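Local coordinates for protein lectin (Trichosanthes anguina, PDB 4HR6) that probably binds carbohydrate as a three-chain seed lectin, a nontoxic homologue of the type II ribosome-inactivating proteins, at residues B[19-22]-B[23-26]; B[75-78]-B[79-82]; B[123-126]-B[127-131]. One frame throughout, in Å; residues are numbered along the deposited sequence.

Contact 1 (B[19-22]-B[23-26]); sequences AIDV and EDMV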
loop_
_atom_site.group_PDB
_atom_site.type_symbol
_atom_site.label_atom_id
_atom_site.label_comp_id
_atom_site.label_asym_id
_atom_site.label_seq_id
_atom_site.Cartn_x
_atom_site.Cartn_y
_atom_site.Cartn_z
ATOM N N ALA B 19 -17.946 6.449 -19.471
ATOM C CA ALA B 19 -17.682 7.782 -18.930
ATOM C C ALA B 19 -17.575 7.725 -17.415
ATOM O O ALA B 19 -18.395 7.105 -16.744
ATOM C CB ALA B 19 -18.776 8.765 -19.350
ATOM N N ILE B 20 -16.546 8.372 -16.894
ATOM C CA ILE B 20 -16.186 8.282 -15.489
ATOM C C ILE B 20 -16.126 9.679 -14.905
ATOM O O ILE B 20 -15.474 10.549 -15.464
ATOM C CB ILE B 20 -14.802 7.612 -15.313
ATOM C CG1 ILE B 20 -14.934 6.093 -15.329
ATOM C CG2 ILE B 20 -14.159 8.004 -13.995
ATOM C CD1 ILE B 20 -15.133 5.508 -16.693
ATOM N N ASP B 21 -16.807 9.867 -13.781
ATOM C CA ASP B 21 -16.788 11.112 -13.019
ATOM C C ASP B 21 -15.466 11.164 -12.263
ATOM O O ASP B 21 -15.241 10.333 -11.412
ATOM C CB ASP B 21 -17.958 11.091 -12.035
ATOM C CG ASP B 21 -18.182 12.436 -11.318
ATOM O OD1 ASP B 21 -17.266 13.279 -11.270
ATOM O OD2 ASP B 21 -19.297 12.637 -10.789
ATOM N N VAL B 22 -14.584 12.113 -12.567
ATOM C CA VAL B 22 -13.267 12.162 -11.894
ATOM C C VAL B 22 -13.366 12.592 -10.431
ATOM O O VAL B 22 -12.460 12.353 -9.650
ATOM C CB VAL B 22 -12.252 13.074 -12.626
ATOM C CG1 VAL B 22 -12.184 12.706 -14.107
ATOM C CG2 VAL B 22 -12.611 14.545 -12.480
ATOM N N GLU B 23 -14.486 13.192 -10.054
ATOM C CA GLU B 23 -14.667 13.655 -8.698
ATOM C C GLU B 23 -14.937 12.519 -7.691
ATOM O O GLU B 23 -14.462 12.592 -6.561
ATOM C CB GLU B 23 -15.778 14.701 -8.660
ATOM C CG GLU B 23 -15.544 15.753 -7.604
ATOM C CD GLU B 23 -16.551 16.872 -7.680
ATOM O OE1 GLU B 23 -17.409 16.940 -6.769
ATOM O OE2 GLU B 23 -16.481 17.660 -8.650
ATOM N N ASP B 24 -15.688 11.492 -8.098
ATOM C CA ASP B 24 -16.008 10.329 -7.251
ATOM C C ASP B 24 -15.349 9.055 -7.780
ATOM O O ASP B 24 -15.445 7.992 -7.170
ATOM C CB ASP B 24 -17.525 10.088 -7.211
ATOM C CG ASP B 24 -18.310 11.240 -6.556
ATOM O OD1 ASP B 24 -17.760 12.002 -5.732
ATOM O OD2 ASP B 24 -19.504 11.375 -6.863
ATOM N N MET B 25 -14.694 9.159 -8.925
ATOM C CA MET B 25 -14.201 8.000 -9.644
ATOM C C MET B 25 -15.227 6.865 -9.735
ATOM O O MET B 25 -14.961 5.724 -9.351
ATOM C CB MET B 25 -12.864 7.504 -9.071
ATOM C CG MET B 25 -11.989 6.892 -10.174
ATOM S SD MET B 25 -10.454 6.200 -9.566
ATOM C CE MET B 25 -10.012 5.169 -10.964
ATOM N N VAL B 26 -16.405 7.201 -10.248
ATOM C CA VAL B 26 -17.420 6.205 -10.533
ATOM C C VAL B 26 -17.793 6.289 -12.003
ATOM O O VAL B 26 -17.711 7.359 -12.617
ATOM C CB VAL B 26 -18.705 6.387 -9.697
ATOM C CG1 VAL B 26 -18.433 6.080 -8.231
ATOM C CG2 VAL B 26 -19.283 7.799 -9.869
HETATM O O HOH W 1 -20.872 11.046 -9.363
#

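Contact 2 (B[75-78]-B[79-82]); sequences GTTR and QTIV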
loop_
_atom_site.group_PDB
_atom_site.type_symbol
_atom_site.label_atom_id
_atom_site.label_comp_id
_atom_site.label_asym_id
_atom_site.label_seq_id
_atom_site.Cartn_x
_atom_site.Cartn_y
_atom_site.Cartn_z
ATOM N N GLY B 75 -28.457 -10.025 -8.742
ATOM C CA GLY B 75 -28.975 -11.147 -7.973
ATOM C C GLY B 75 -27.896 -11.961 -7.284
ATOM O O GLY B 75 -28.195 -12.995 -6.697
ATOM N N THR B 76 -26.649 -11.496 -7.340
ATOM C CA THR B 76 -25.566 -12.155 -6.618
ATOM C C THR B 76 -24.460 -11.157 -6.244
ATOM O O THR B 76 -24.481 -10.015 -6.693
ATOM C CB THR B 76 -25.019 -13.339 -7.445
ATOM O OG1 THR B 76 -24.221 -14.166 -6.605
ATOM C CG2 THR B 76 -24.200 -12.870 -8.636
ATOM N N THR B 77 -23.506 -11.580 -5.418
ATOM C CA THR B 77 -22.476 -10.676 -4.918
ATOM C C THR B 77 -21.153 -10.829 -5.655
ATOM O O THR B 77 -20.932 -11.783 -6.397
ATOM C CB THR B 77 -22.228 -10.882 -3.417
ATOM O OG1 THR B 77 -21.582 -12.141 -3.215
ATOM C CG2 THR B 77 -23.560 -10.838 -2.634
ATOM N N ARG B 78 -20.271 -9.867 -5.436
ATOM C CA ARG B 78 -18.947 -9.865 -6.048
ATOM C C ARG B 78 -18.137 -11.149 -5.768
ATOM O O ARG B 78 -17.319 -11.558 -6.599
ATOM C CB ARG B 78 -18.158 -8.647 -5.555
ATOM C CG ARG B 78 -18.623 -7.321 -6.136
ATOM C CD ARG B 78 -18.073 -6.133 -5.362
ATOM N NE ARG B 78 -18.779 -5.968 -4.082
ATOM C CZ ARG B 78 -18.365 -5.184 -3.099
ATOM N NH1 ARG B 78 -17.240 -4.494 -3.226
ATOM N NH2 ARG B 78 -19.071 -5.087 -1.979
ATOM N N GLN B 79 -18.368 -11.767 -4.611
ATOM C CA GLN B 79 -17.667 -12.993 -4.206
ATOM C C GLN B 79 -18.173 -14.254 -4.902
ATOM O O GLN B 79 -17.769 -15.358 -4.565
ATOM C CB GLN B 79 -17.760 -13.160 -2.703
ATOM C CG GLN B 79 -16.972 -12.083 -1.987
ATOM C CD GLN B 79 -17.246 -12.050 -0.517
ATOM O OE1 GLN B 79 -17.962 -11.182 -0.036
ATOM N NE2 GLN B 79 -16.672 -13.000 0.217
ATOM N N THR B 80 -19.044 -14.063 -5.886
ATOM C CA THR B 80 -19.623 -15.116 -6.676
ATOM C C THR B 80 -19.293 -14.940 -8.164
ATOM O O THR B 80 -19.511 -15.834 -8.965
ATOM C CB THR B 80 -21.150 -15.064 -6.472
ATOM O OG1 THR B 80 -21.456 -15.653 -5.200
ATOM C CG2 THR B 80 -21.903 -15.787 -7.560
ATOM N N ILE B 81 -18.773 -13.788 -8.551
ATOM C CA ILE B 81 -18.683 -13.461 -9.954
ATOM C C ILE B 81 -17.252 -13.545 -10.421
ATOM O O ILE B 81 -16.379 -12.880 -9.872
ATOM C CB ILE B 81 -19.224 -12.046 -10.214
ATOM C CG1 ILE B 81 -20.721 -12.005 -9.892
ATOM C CG2 ILE B 81 -18.981 -11.635 -11.650
ATOM C CD1 ILE B 81 -21.239 -10.618 -9.615
ATOM N N VAL B 82 -17.028 -14.337 -11.461
ATOM C CA VAL B 82 -15.693 -14.573 -11.963
ATOM C C VAL B 82 -15.192 -13.365 -12.734
ATOM O O VAL B 82 -15.955 -12.737 -13.469
ATOM C CB VAL B 82 -15.601 -15.851 -12.860
ATOM C CG1 VAL B 82 -15.779 -17.096 -12.021
ATOM C CG2 VAL B 82 -16.647 -15.853 -13.967
#

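Contact 3 (B[123-126]-B[127-131]); sequences IEQS and VAYSF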
loop_
_atom_site.group_PDB
_atom_site.type_symbol
_atom_site.label_atom_id
_atom_site.label_comp_id
_atom_site.label_asym_id
_atom_site.label_seq_id
_atom_site.Cartn_x
_atom_site.Cartn_y
_atom_site.Cartn_z
ATOM N N ILE B 123 -5.148 -5.277 -6.659
ATOM C CA ILE B 123 -6.210 -5.696 -7.564
ATOM C C ILE B 123 -5.683 -5.723 -8.989
ATOM O O ILE B 123 -5.942 -6.642 -9.727
ATOM C CB ILE B 123 -7.478 -4.806 -7.443
ATOM C CG1 ILE B 123 -8.075 -4.961 -6.052
ATOM C CG2 ILE B 123 -8.524 -5.203 -8.484
ATOM C CD1 ILE B 123 -9.206 -3.990 -5.769
ATOM N N GLU B 124 -4.942 -4.716 -9.369
ATOM C CA GLU B 124 -4.249 -4.742 -10.645
ATOM C C GLU B 124 -3.468 -6.059 -10.844
ATOM O O GLU B 124 -3.575 -6.701 -11.895
ATOM C CB GLU B 124 -3.295 -3.570 -10.726
ATOM C CG GLU B 124 -2.566 -3.450 -12.057
ATOM C CD GLU B 124 -1.376 -2.518 -11.979
ATOM O OE1 GLU B 124 -0.768 -2.235 -13.039
ATOM O OE2 GLU B 124 -1.067 -2.046 -10.867
ATOM N N GLN B 125 -2.688 -6.440 -9.834
ATOM C CA GLN B 125 -1.845 -7.628 -9.915
ATOM C C GLN B 125 -2.678 -8.899 -9.962
ATOM O O GLN B 125 -2.369 -9.800 -10.719
ATOM C CB GLN B 125 -0.820 -7.693 -8.767
ATOM C CG GLN B 125 0.238 -8.795 -8.941
ATOM C CD GLN B 125 1.036 -8.648 -10.228
ATOM O OE1 GLN B 125 1.665 -7.633 -10.454
ATOM N NE2 GLN B 125 0.984 -9.654 -11.086
ATOM N N SER B 126 -3.741 -8.976 -9.172
ATOM C CA SER B 126 -4.634 -10.111 -9.272
ATOM C C SER B 126 -5.192 -10.259 -10.683
ATOM O O SER B 126 -5.192 -11.365 -11.245
ATOM C CB SER B 126 -5.770 -10.003 -8.272
ATOM O OG SER B 126 -5.259 -9.882 -6.965
ATOM N N VAL B 127 -5.623 -9.152 -11.277
ATOM C CA VAL B 127 -6.170 -9.211 -12.626
ATOM C C VAL B 127 -5.102 -9.593 -13.657
ATOM O O VAL B 127 -5.371 -10.419 -14.535
ATOM C CB VAL B 127 -6.900 -7.916 -13.018
ATOM C CG1 VAL B 127 -7.331 -7.945 -14.485
ATOM C CG2 VAL B 127 -8.109 -7.703 -12.112
ATOM N N ALA B 128 -3.905 -9.011 -13.549
ATOM C CA ALA B 128 -2.811 -9.326 -14.468
ATOM C C ALA B 128 -2.531 -10.832 -14.535
ATOM O O ALA B 128 -2.348 -11.373 -15.608
ATOM C CB ALA B 128 -1.552 -8.574 -14.092
ATOM N N TYR B 129 -2.537 -11.506 -13.391
ATOM C CA TYR B 129 -2.371 -12.952 -13.368
ATOM C C TYR B 129 -3.404 -13.696 -14.204
ATOM O O TYR B 129 -3.072 -14.743 -14.782
ATOM C CB TYR B 129 -2.447 -13.500 -11.945
ATOM C CG TYR B 129 -1.172 -13.380 -11.125
ATOM C CD1 TYR B 129 0.081 -13.712 -11.660
ATOM C CD2 TYR B 129 -1.232 -12.984 -9.790
ATOM C CE1 TYR B 129 1.236 -13.617 -10.887
ATOM C CE2 TYR B 129 -0.090 -12.891 -9.012
ATOM C CZ TYR B 129 1.142 -13.202 -9.561
ATOM O OH TYR B 129 2.259 -13.094 -8.757
ATOM N N SER B 130 -4.648 -13.188 -14.236
ATOM C CA SER B 130 -5.741 -13.844 -14.960
ATOM C C SER B 130 -5.468 -13.749 -16.447
ATOM O O SER B 130 -5.850 -14.635 -17.187
ATOM C CB SER B 130 -7.128 -13.228 -14.636
ATOM O OG SER B 130 -7.336 -11.985 -15.328
ATOM N N PHE B 131 -4.844 -12.655 -16.879
ATOM C CA PHE B 131 -4.397 -12.515 -18.260
ATOM C C PHE B 131 -3.239 -13.466 -18.579
ATOM O O PHE B 131 -3.193 -14.014 -19.680
ATOM C CB PHE B 131 -3.937 -11.082 -18.562
ATOM C CG PHE B 131 -5.051 -10.128 -18.923
ATOM C CD1 PHE B 131 -5.275 -9.771 -20.243
ATOM C CD2 PHE B 131 -5.865 -9.572 -17.944
ATOM C CE1 PHE B 131 -6.281 -8.878 -20.580
ATOM C CE2 PHE B 131 -6.876 -8.690 -18.282
ATOM C CZ PHE B 131 -7.086 -8.341 -19.599
#

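Contact 1 (B[19-22]-B[23-26])
D21 meets V26, E23 and D24 at the reversal between strands 15-21 and 26-32, a tight beta hairpin whose return arm starts with a G1 beta bulge: two residues of that arm, M25 and V26, stand opposite the single residue D21. M25 takes the left-handed backbone conformation (phi 45°), as the first residue of such a bulge commonly does, here without being a glycine.

Two backbone amides supply the hydrogen bonds. D21 N gives its hydrogen to V26 O at 2.9 Å. One step further on, E23 N reaches back to the side chain of D21 and bonds to OD1 of that residue at 3.0 Å, which makes D21-E23 an Asx turn. The donor stands above the carboxylate, 41° out of its plane. With CG of D21 trans to the backbone N (chi1 -171°), the carboxylate is carried over the start of the turn. Outside the hairpin, R2 near the N-terminus forms a salt bridge through its NE to the same OD1.

Apolar contact is slight: CB of D21 and CG2 of V26 are 4.2 Å apart. I20 adds a CH...O contact, its CA lying 3.4 Å from V26 O. M25 turns its CB away from the other arm, and its side chain packs on S118 and K119 of helix 103-119.

Charge is the third element. The carboxylates of D21 and D24 approach to 4.1 Å between their OD2 atoms, a like-charge pair that a water probably eases: it donates one hydrogen to D21 OD2 at 2.7 Å and the other to D24 OD2 at 2.9 Å.

Contact 2 (B[75-78]-B[79-82])
I81 folds back over T76 and T77 in the loop that joins helix 67-74 to helix 85-96, at a pair of overlapping beta turns, the first of them of type I (T77-T80). T80 N donates to T77 O at 3.0 Å. The next turn is closed more loosely by a weak bond from I81 N to R78 O.

The I81 side chain can be traced outward from the backbone. Its CB heads toward the preceding residues and lies 4.1 Å from R78 O. CG1, anti to the carbonyl carbon (chi1 -65°), runs past T77 O at 3.5 Å and on to the methyl of T76. At the tip, CD1 touches that same T76 CG2 at 3.8 Å and stays beside T77 O, so the carbonyl oxygen that takes the T80 amide has the isoleucine chain along it as well. Beyond the loop, I81 packs on L105, L108 and V109 of helix 103-119.

R78 has its CB near the turn, but its guanidinium belongs to the interior: NE makes a salt bridge to E71, NH1 pairs with E147 and D148 of helix 141-159, and the group also forms a cation-pi contact with F67. The loop is thereby tied to two helices by charge and to a third by apolar packing.

In the remaining side-chain pair, T76 and T80 cross each other. T76 OG1, placed trans to its own backbone N, faces the methyl of T80; the modelled separation from T80 CG2, 3.0 Å, is unusually short and doubtful in detail.

Contact 3 (B[123-126]-B[127-131])
Helix 121-132 is the element here, and the contact is a little over two of its turns, with the Q125 amide nitrogen lying over the ring of Y129, one turn on. The Q125 side chain leaves the helix trans to the backbone N and then bends at chi2 (58°), which swings its amide over the tyrosine ring. NE2 sits 3.8 Å above the ring plane, over the centre, with the amide tilted 65° to the ring. The NE2 group has a firmer polar partner too, donating to D147 OD1 of another chain.

Regular i to i+4 bonds run beneath: V127 N to I123 O at 3.0 Å, A128 N to E124 O at 2.9 Å, and Y129 N to Q125 O at 3.2 Å. On the side facing helix 103-119, CG2 of V127 lies 4.4 Å from CG2 of I123, and V127 also packs on M113.

V127 O takes S130 OG at 2.6 Å, in the carbonyl plane on a lone pair, and F131 N at 3.3 Å, besides a weak bond from S130 N. S126 OG likewise turns back to the backbone, to F122 O.

The chemistry implies a helix whose buried serines satisfy themselves on its own carbonyls, while Q125 and E124, the latter salt-bridged to R21 of a further chain, spend their polar ends on neighbouring subunits.

Overall arrangement
Contacts 1 and 3 are buried, whereas contact 2 is partly buried with several residues at the surface. Contact 1 lies across the chain's centre from the other two, about 23 Å from contact 2 and 22 Å from contact 3 between centres. None touches another, yet helix 103-119 is common ground: I20, I81 and V127 all pack on it. Contacts 2 and 3 also share helix 141-159. Their chemistry follows their places. The hairpin relies on a carboxylate, two backbone amides and a water, the interhelical loop on methyl packing with one arginine sent inward, and the helix on backbone bonds and an amide over a ring, with other chains covering it.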